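Local structure of trp repressor binding protein WrbA (1YDG) at residues P69-T72 and P73-E77. The protein binds FMN, one per monomer, and acts as a homotetrameric quinone oxidoreductase, using NADH or NADPH to reduce quinones to quinols. Residues are numbered along the deposited sequence; the frame is centred on the assembly and turned at random.
Sequences PEAT and PADLE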
# COMPACT_ATOMS: atom_id res chain seq x y z
N PRO B 69 -10.63 -1.91 30.14
CA PRO B 69 -10.05 -0.58 30.18
C PRO B 69 -9.83 0.06 28.81
O PRO B 69 -9.55 -0.62 27.83
CB PRO B 69 -8.70 -0.79 30.87
CG PRO B 69 -8.72 -2.12 31.44
CD PRO B 69 -9.72 -2.93 30.69
N GLU B 70 -9.95 1.39 28.80
CA GLU B 70 -9.73 2.19 27.62
C GLU B 70 -8.23 2.47 27.43
O GLU B 70 -7.51 2.84 28.37
CB GLU B 70 -10.49 3.48 27.79
CG GLU B 70 -10.49 4.38 26.61
CD GLU B 70 -11.33 5.63 26.86
OE1 GLU B 70 -10.73 6.71 26.93
OE2 GLU B 70 -12.57 5.51 27.01
N ALA B 71 -7.77 2.28 26.20
CA ALA B 71 -6.37 2.45 25.85
C ALA B 71 -5.93 3.91 25.93
O ALA B 71 -6.65 4.82 25.50
CB ALA B 71 -6.09 1.88 24.45
N THR B 72 -4.74 4.11 26.47
CA THR B 72 -4.10 5.41 26.54
C THR B 72 -2.65 5.24 26.07
O THR B 72 -2.11 4.13 26.08
CB THR B 72 -4.13 5.95 28.01
OG1 THR B 72 -3.27 5.16 28.84
CG2 THR B 72 -5.53 5.91 28.57
N PRO B 73 -2.00 6.34 25.67
CA PRO B 73 -0.60 6.26 25.24
C PRO B 73 0.36 5.55 26.22
O PRO B 73 1.23 4.81 25.78
CB PRO B 73 -0.22 7.71 25.06
CG PRO B 73 -1.50 8.36 24.66
CD PRO B 73 -2.52 7.72 25.53
N ALA B 74 0.19 5.75 27.53
CA ALA B 74 1.04 5.10 28.54
C ALA B 74 1.03 3.57 28.50
O ALA B 74 1.98 2.92 28.99
CB ALA B 74 0.65 5.58 29.94
N ASP B 75 -0.03 2.98 27.96
CA ASP B 75 -0.09 1.55 27.73
C ASP B 75 0.98 1.10 26.72
O ASP B 75 1.62 0.04 26.88
CB ASP B 75 -1.49 1.14 27.23
CG ASP B 75 -2.58 1.25 28.33
OD1 ASP B 75 -2.35 0.76 29.46
OD2 ASP B 75 -3.65 1.82 28.04
N LEU B 76 1.20 1.92 25.68
CA LEU B 76 2.26 1.61 24.71
C LEU B 76 3.66 1.89 25.27
O LEU B 76 4.58 1.16 24.95
CB LEU B 76 2.04 2.34 23.39
CG LEU B 76 0.66 2.17 22.75
CD1 LEU B 76 0.70 2.63 21.33
CD2 LEU B 76 0.12 0.75 22.82
N GLU B 77 3.80 2.93 26.10
CA GLU B 77 5.07 3.17 26.79
C GLU B 77 5.42 1.98 27.68
O GLU B 77 6.57 1.57 27.77
CB GLU B 77 5.01 4.47 27.61
CG GLU B 77 6.28 4.77 28.42
CD GLU B 77 6.23 6.12 29.17
OE1 GLU B 77 5.40 6.99 28.84
OE2 GLU B 77 7.07 6.31 30.10
O HOH W 1 -5.13 2.79 29.95
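Over one face of the D75 carboxylate, at its OD2 end, lies the hydroxyl of T72, with OG1 3.5 Å from D75 OD2. The T72 amide N comes in to OD2 on the anti side, tilted 22° toward the face that carries OG1. This turn leads into helix 73-78 of the flavodoxin-like fold and resembles a capping box, with one half replaced: the D75 side chain reaches back to the T72 amide, but the return bond is made by main chain. T72 N donates nearly straight to D75 OD2 (3.0 Å). D75 N in turn donates to T72 O at 3.0 Å, from above the carbonyl plane. Setting CG beside its own backbone N (chi1 -70°) turns the D75 carboxylate back toward the T72 amide. The T72 amide and a water at OD2, and a salt bridge from R39 at OD1, hold the buried carboxylate at both oxygens, a setting likely to favour its ionised form. Upstream, P69 and A71 make backbone hydrogen bonds with K42, tying the loop to strand 37-42, and E70 is salt-bridged to R44. On the inner side L76 packs on V12, I82 and F84, seating the helix against the central sheet. The side chain of A71 is about 12 Å from that of the FMN-binding S15. The same single water completes the turn: it donates to E70 O (2.9 Å) and to D75 OD2 (2.6 Å), and accepts from T72 OG1 at 3.2 Å.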